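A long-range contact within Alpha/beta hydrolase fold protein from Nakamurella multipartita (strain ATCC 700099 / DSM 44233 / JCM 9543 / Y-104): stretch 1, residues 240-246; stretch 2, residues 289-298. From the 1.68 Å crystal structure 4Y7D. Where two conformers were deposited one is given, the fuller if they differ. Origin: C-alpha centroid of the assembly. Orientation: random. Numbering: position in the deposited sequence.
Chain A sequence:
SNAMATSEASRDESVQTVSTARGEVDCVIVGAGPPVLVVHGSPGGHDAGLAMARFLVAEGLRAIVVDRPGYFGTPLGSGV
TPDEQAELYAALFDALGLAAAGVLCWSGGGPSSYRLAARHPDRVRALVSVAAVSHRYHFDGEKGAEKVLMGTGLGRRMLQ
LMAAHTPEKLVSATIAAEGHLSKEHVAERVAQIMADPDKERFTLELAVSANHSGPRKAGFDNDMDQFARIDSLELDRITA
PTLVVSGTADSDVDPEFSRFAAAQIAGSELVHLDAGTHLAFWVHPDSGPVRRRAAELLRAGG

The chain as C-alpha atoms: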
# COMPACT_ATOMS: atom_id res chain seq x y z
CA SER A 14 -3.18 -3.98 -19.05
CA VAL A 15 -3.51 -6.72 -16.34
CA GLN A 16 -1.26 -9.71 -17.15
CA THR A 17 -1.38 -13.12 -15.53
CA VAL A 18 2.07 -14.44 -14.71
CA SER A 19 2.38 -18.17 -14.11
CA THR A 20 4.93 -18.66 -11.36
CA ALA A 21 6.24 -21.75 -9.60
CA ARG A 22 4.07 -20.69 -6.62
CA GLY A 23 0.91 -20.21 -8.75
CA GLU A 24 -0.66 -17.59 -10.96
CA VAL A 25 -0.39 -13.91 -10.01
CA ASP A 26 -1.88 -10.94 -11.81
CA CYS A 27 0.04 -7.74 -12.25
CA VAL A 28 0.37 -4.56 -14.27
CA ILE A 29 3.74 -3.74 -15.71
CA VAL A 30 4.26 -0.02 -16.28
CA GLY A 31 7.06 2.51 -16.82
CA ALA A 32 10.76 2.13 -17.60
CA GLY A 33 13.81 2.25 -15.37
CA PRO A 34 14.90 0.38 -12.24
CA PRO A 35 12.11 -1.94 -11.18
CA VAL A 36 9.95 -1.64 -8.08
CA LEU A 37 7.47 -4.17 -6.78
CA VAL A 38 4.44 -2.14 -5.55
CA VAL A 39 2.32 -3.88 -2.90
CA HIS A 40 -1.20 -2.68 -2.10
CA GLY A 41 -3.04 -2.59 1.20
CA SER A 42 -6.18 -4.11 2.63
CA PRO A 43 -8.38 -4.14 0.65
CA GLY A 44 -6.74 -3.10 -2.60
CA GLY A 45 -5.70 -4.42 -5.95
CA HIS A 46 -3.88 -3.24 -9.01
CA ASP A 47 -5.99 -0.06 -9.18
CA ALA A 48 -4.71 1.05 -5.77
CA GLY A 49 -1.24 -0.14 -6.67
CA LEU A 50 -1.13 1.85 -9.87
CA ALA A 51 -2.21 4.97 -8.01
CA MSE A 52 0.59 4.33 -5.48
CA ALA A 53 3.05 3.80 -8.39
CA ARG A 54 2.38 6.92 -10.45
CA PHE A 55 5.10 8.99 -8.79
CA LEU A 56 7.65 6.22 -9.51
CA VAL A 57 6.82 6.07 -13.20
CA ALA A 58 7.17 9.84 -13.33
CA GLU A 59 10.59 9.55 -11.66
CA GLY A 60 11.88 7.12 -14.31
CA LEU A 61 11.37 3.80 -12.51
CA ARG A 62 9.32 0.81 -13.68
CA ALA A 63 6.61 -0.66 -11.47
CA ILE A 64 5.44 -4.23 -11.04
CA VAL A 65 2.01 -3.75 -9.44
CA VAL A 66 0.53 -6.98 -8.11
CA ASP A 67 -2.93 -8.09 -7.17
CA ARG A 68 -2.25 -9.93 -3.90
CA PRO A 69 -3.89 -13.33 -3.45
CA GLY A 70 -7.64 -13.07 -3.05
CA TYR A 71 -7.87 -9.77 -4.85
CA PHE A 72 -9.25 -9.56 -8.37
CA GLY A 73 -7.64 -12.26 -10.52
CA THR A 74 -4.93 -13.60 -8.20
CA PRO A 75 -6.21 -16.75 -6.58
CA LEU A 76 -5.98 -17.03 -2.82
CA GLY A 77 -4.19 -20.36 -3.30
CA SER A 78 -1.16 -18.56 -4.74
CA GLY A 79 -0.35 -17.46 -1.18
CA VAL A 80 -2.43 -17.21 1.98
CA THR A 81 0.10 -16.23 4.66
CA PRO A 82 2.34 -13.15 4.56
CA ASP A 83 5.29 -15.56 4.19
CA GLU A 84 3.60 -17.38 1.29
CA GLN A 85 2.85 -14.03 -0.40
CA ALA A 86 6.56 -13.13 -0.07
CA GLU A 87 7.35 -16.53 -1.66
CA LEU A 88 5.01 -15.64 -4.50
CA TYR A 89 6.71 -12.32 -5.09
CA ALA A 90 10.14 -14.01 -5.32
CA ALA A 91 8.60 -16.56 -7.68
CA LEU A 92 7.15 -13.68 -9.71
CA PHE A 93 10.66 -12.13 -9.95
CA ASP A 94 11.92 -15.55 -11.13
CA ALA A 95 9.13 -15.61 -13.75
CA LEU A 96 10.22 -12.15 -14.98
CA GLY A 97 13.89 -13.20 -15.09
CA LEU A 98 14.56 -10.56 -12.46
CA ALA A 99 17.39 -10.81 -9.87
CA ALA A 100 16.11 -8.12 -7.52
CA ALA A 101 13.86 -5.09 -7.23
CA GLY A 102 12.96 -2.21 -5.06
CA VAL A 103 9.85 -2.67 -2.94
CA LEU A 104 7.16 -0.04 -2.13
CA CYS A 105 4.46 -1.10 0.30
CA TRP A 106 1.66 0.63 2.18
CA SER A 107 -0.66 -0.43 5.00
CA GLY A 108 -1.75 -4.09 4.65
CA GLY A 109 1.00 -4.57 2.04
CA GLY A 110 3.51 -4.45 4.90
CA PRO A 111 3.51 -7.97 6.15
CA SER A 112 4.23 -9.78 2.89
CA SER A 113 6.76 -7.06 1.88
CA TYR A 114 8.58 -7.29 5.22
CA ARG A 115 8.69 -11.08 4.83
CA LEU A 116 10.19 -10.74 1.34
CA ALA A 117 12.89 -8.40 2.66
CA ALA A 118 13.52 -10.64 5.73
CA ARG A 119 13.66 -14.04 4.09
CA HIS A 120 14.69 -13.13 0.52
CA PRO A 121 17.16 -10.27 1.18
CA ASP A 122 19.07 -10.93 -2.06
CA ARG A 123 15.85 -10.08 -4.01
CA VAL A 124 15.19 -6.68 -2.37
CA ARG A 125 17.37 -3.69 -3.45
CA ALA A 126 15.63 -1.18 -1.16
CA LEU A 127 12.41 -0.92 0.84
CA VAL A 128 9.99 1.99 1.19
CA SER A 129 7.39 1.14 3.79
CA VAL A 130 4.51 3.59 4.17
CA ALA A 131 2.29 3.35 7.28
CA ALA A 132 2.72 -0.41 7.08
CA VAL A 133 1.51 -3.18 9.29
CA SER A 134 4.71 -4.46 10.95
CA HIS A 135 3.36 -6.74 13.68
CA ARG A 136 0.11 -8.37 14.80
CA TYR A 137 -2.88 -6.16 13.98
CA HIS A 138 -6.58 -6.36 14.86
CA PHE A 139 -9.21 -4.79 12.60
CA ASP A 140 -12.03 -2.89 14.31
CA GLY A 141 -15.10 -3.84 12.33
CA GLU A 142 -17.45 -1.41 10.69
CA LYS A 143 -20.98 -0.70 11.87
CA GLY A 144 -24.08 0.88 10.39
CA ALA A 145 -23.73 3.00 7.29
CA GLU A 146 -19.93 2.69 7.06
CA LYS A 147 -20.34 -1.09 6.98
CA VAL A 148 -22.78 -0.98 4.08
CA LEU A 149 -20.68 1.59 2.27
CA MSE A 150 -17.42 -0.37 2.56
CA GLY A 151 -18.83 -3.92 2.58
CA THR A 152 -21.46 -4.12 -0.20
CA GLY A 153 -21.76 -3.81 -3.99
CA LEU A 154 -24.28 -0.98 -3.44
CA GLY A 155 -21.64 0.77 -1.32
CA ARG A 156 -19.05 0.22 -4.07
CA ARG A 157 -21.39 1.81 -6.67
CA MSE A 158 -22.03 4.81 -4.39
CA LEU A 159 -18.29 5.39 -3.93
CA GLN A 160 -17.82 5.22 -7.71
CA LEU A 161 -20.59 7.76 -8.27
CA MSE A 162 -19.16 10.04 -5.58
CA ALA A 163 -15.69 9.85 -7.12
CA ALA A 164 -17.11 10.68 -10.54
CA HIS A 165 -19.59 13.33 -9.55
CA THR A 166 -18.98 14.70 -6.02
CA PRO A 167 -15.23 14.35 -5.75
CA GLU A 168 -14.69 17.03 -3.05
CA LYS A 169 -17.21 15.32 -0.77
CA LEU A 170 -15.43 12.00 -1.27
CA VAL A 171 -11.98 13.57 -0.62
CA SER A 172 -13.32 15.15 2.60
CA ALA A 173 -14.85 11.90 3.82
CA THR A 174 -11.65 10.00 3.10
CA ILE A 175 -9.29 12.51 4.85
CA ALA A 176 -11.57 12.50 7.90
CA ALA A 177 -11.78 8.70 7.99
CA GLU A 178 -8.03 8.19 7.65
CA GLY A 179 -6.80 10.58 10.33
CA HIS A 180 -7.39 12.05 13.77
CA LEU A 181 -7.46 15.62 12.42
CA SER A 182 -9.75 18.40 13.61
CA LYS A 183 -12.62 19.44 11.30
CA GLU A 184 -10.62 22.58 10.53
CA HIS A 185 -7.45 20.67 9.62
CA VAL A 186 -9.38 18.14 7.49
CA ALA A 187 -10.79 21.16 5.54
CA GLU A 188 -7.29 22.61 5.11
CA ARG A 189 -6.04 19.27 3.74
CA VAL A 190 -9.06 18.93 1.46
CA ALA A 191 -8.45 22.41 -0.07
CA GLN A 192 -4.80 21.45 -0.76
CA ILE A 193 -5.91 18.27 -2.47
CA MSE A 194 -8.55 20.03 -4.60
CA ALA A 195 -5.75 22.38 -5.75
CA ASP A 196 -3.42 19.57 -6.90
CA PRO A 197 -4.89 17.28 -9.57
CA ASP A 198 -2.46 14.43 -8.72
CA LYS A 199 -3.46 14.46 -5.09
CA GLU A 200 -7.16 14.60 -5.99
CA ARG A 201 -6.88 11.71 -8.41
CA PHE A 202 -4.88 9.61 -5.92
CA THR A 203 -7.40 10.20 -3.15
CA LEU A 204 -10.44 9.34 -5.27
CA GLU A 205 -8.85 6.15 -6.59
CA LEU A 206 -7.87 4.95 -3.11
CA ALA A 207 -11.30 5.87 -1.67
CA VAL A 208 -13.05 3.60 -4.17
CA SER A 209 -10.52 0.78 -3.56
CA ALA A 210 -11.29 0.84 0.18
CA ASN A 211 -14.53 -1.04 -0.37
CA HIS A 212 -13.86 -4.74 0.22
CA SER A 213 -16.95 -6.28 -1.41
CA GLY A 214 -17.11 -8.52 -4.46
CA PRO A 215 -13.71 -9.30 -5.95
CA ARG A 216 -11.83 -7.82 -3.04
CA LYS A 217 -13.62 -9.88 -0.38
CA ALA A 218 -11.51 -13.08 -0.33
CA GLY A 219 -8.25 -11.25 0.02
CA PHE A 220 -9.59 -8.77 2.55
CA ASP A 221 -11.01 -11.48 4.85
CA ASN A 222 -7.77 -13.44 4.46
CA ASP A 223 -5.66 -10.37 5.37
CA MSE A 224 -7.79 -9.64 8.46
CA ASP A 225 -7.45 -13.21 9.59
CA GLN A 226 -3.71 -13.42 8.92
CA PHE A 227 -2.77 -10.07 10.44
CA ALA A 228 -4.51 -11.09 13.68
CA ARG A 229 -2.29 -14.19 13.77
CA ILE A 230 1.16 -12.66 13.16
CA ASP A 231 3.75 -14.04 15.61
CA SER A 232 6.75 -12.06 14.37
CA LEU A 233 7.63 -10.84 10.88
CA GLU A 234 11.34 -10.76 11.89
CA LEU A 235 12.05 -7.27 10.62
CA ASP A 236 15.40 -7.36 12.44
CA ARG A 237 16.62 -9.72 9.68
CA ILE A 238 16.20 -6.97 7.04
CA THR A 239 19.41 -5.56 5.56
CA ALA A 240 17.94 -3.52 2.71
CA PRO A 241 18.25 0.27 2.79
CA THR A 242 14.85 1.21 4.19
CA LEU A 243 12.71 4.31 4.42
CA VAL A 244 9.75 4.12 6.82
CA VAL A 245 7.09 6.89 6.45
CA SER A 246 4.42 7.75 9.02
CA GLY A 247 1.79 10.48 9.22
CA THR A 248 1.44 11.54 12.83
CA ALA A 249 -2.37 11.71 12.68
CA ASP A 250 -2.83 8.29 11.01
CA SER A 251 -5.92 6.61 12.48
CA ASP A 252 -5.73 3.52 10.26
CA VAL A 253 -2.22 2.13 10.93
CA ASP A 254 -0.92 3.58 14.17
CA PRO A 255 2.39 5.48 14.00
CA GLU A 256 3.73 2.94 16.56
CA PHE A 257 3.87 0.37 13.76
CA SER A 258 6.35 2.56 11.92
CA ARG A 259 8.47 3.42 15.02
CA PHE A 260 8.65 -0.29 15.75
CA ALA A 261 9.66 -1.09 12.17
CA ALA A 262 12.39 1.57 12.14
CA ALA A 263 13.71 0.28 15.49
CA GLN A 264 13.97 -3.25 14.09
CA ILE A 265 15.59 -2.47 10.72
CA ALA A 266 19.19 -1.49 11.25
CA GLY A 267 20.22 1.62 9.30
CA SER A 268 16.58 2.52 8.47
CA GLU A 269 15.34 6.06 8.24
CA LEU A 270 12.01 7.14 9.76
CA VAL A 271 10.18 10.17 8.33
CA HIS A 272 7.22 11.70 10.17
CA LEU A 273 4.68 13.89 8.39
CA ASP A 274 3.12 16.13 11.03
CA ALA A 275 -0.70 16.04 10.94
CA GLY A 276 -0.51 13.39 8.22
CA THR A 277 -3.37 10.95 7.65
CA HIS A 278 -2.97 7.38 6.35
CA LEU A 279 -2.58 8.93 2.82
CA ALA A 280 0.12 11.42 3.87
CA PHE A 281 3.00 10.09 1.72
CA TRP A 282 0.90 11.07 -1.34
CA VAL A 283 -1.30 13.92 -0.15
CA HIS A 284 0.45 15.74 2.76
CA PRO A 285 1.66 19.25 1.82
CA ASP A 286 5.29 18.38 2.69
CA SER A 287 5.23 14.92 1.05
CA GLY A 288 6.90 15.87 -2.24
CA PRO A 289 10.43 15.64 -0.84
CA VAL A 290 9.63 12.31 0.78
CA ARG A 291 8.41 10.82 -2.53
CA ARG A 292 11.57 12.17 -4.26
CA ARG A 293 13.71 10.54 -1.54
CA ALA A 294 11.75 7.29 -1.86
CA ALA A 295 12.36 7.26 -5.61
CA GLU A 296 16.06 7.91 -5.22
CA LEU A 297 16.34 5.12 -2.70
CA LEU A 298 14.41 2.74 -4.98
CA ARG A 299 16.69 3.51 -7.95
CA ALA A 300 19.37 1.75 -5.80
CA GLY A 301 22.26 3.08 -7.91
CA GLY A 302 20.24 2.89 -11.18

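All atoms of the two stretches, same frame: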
# COMPACT_ATOMS: atom_id res chain seq x y z
N ALA A 240 18.14 -4.50 3.78
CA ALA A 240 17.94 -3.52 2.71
C ALA A 240 17.94 -2.12 3.28
O ALA A 240 17.42 -1.92 4.36
CB ALA A 240 16.61 -3.74 2.01
N PRO A 241 18.44 -1.14 2.50
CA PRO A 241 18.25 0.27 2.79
C PRO A 241 16.77 0.55 2.80
O PRO A 241 16.04 0.06 1.89
CB PRO A 241 18.91 0.96 1.59
CG PRO A 241 19.85 -0.01 1.04
CD PRO A 241 19.21 -1.34 1.26
N THR A 242 16.29 1.20 3.86
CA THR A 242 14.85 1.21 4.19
C THR A 242 14.43 2.57 4.65
O THR A 242 15.12 3.19 5.49
CB THR A 242 14.48 0.14 5.26
OG1 THR A 242 14.67 -1.19 4.76
CG2 THR A 242 13.01 0.25 5.66
N LEU A 243 13.33 3.07 4.06
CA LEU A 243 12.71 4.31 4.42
C LEU A 243 11.34 3.93 4.94
O LEU A 243 10.58 3.31 4.22
CB LEU A 243 12.61 5.25 3.22
CG LEU A 243 11.72 6.47 3.30
CD1 LEU A 243 12.19 7.40 4.41
CD2 LEU A 243 11.70 7.18 1.94
N VAL A 244 11.03 4.35 6.16
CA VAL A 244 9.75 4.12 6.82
C VAL A 244 9.06 5.50 6.96
O VAL A 244 9.69 6.43 7.44
CB VAL A 244 9.97 3.53 8.20
CG1 VAL A 244 8.64 3.17 8.83
CG2 VAL A 244 10.87 2.29 8.12
N VAL A 245 7.82 5.61 6.51
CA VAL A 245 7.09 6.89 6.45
C VAL A 245 5.80 6.78 7.24
O VAL A 245 4.98 5.89 6.95
CB VAL A 245 6.77 7.31 5.01
CG1 VAL A 245 6.08 8.67 4.97
CG2 VAL A 245 8.01 7.30 4.15
N SER A 246 5.61 7.72 8.18
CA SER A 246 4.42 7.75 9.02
C SER A 246 3.83 9.17 9.13
O SER A 246 4.50 10.12 9.43
CB SER A 246 4.72 7.21 10.42
OG SER A 246 3.60 7.34 11.29
N PRO A 289 9.05 16.05 -1.09
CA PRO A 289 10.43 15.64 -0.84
C PRO A 289 10.60 14.22 -0.39
O PRO A 289 11.63 13.61 -0.66
CB PRO A 289 10.87 16.58 0.27
CG PRO A 289 10.07 17.82 0.01
CD PRO A 289 8.72 17.27 -0.36
N VAL A 290 9.60 13.69 0.30
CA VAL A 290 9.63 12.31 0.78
C VAL A 290 9.46 11.34 -0.40
O VAL A 290 10.16 10.30 -0.45
CB VAL A 290 8.57 12.06 1.86
CG1 VAL A 290 8.82 10.74 2.54
CG2 VAL A 290 8.62 13.15 2.94
N ARG A 291 8.53 11.62 -1.32
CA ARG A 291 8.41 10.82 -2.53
C ARG A 291 9.70 10.86 -3.39
O ARG A 291 10.17 9.83 -3.91
CB ARG A 291 7.17 11.26 -3.33
CG ARG A 291 5.86 10.76 -2.71
CD ARG A 291 4.70 10.92 -3.66
NE ARG A 291 4.64 12.27 -4.21
CZ ARG A 291 4.16 13.33 -3.59
NH1 ARG A 291 4.18 14.52 -4.18
NH2 ARG A 291 3.66 13.22 -2.36
N ARG A 292 10.29 12.04 -3.53
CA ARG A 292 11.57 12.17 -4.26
C ARG A 292 12.65 11.31 -3.61
O ARG A 292 13.35 10.58 -4.29
CB ARG A 292 12.03 13.63 -4.38
CG ARG A 292 11.28 14.42 -5.44
CD ARG A 292 11.94 15.78 -5.76
NE ARG A 292 11.68 16.81 -4.72
CZ ARG A 292 10.50 17.41 -4.52
NH1 ARG A 292 9.43 17.14 -5.28
NH2 ARG A 292 10.37 18.30 -3.54
N ARG A 293 12.74 11.36 -2.30
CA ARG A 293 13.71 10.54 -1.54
C ARG A 293 13.43 9.05 -1.72
O ARG A 293 14.36 8.26 -1.89
CB ARG A 293 13.77 10.98 -0.04
CG ARG A 293 14.50 10.04 0.90
CD ARG A 293 15.97 9.90 0.55
NE ARG A 293 16.70 8.97 1.44
CZ ARG A 293 17.87 8.39 1.12
NH1 ARG A 293 18.45 8.61 -0.05
NH2 ARG A 293 18.45 7.58 1.99
N ALA A 294 12.17 8.68 -1.62
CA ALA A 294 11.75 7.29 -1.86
C ALA A 294 12.20 6.81 -3.24
O ALA A 294 12.79 5.74 -3.37
CB ALA A 294 10.27 7.13 -1.70
N ALA A 295 11.95 7.61 -4.26
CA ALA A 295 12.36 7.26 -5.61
C ALA A 295 13.84 7.10 -5.75
O ALA A 295 14.29 6.15 -6.38
CB ALA A 295 11.83 8.28 -6.62
N GLU A 296 14.60 8.01 -5.14
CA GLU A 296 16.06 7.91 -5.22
C GLU A 296 16.57 6.66 -4.51
O GLU A 296 17.47 5.95 -5.02
CB GLU A 296 16.71 9.17 -4.66
CG GLU A 296 18.22 9.21 -4.76
CD GLU A 296 18.83 8.94 -6.18
OE1 GLU A 296 18.30 9.36 -7.26
OE2 GLU A 296 19.92 8.28 -6.20
N LEU A 297 16.01 6.35 -3.35
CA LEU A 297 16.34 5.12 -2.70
C LEU A 297 16.03 3.92 -3.59
O LEU A 297 16.85 3.02 -3.71
CB LEU A 297 15.61 5.01 -1.38
CG LEU A 297 16.17 3.94 -0.46
CD1 LEU A 297 17.49 4.42 0.14
CD2 LEU A 297 15.16 3.62 0.62
N LEU A 298 14.85 3.91 -4.21
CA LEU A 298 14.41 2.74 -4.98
C LEU A 298 15.19 2.54 -6.27
O LEU A 298 15.24 1.43 -6.79
CB LEU A 298 12.89 2.80 -5.23
CG LEU A 298 12.08 2.62 -3.95
CD1 LEU A 298 10.63 3.13 -4.03
CD2 LEU A 298 12.10 1.18 -3.53

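Strand 242-246 packs against helix 289-298, their axes 9.4 Å apart at closest approach and running nearly antiparallel (156°). No hydrogen bond crosses the contact, which buries 282 Å² and rests on apolar packing. Alternation along the strand sends the CA-to-CB bonds of L243 and V245 toward the helix and that of T242 away; T242, chi1 m, instead turns OG1 back to A240 O (2.9 Å), satisfying its hydroxyl within its own stretch. On the helix, the CA-to-CB bonds of V290, R293 and L297 point toward the strand, spaced by three and four residues so that they share one face.

L243 is the centre. Its t, p rotamer places CD2 against the helix backbone, 3.8 Å from A294 CA and 4.2 Å from V290 O; A294 CB, although directed sideways, lies 3.9 Å from L243 CD2, its small side chain accompanying this close approach. L297, also t, p, sets CD2 4.0 Å from L243 CB and 3.9 Å from P241 O; CD2 thus spans both residues, while CD1, 4.0 Å from P241 CB, reaches P241 only. R293 (t, p, t) contributes its aliphatic part, with CG 4.1 Å from L243 CD2; its NE and NH2 are hydrogen-bonded elsewhere in the structure. Toward the other end, V245 CG2 lies 3.9 Å from V290 CG1, both side chains t.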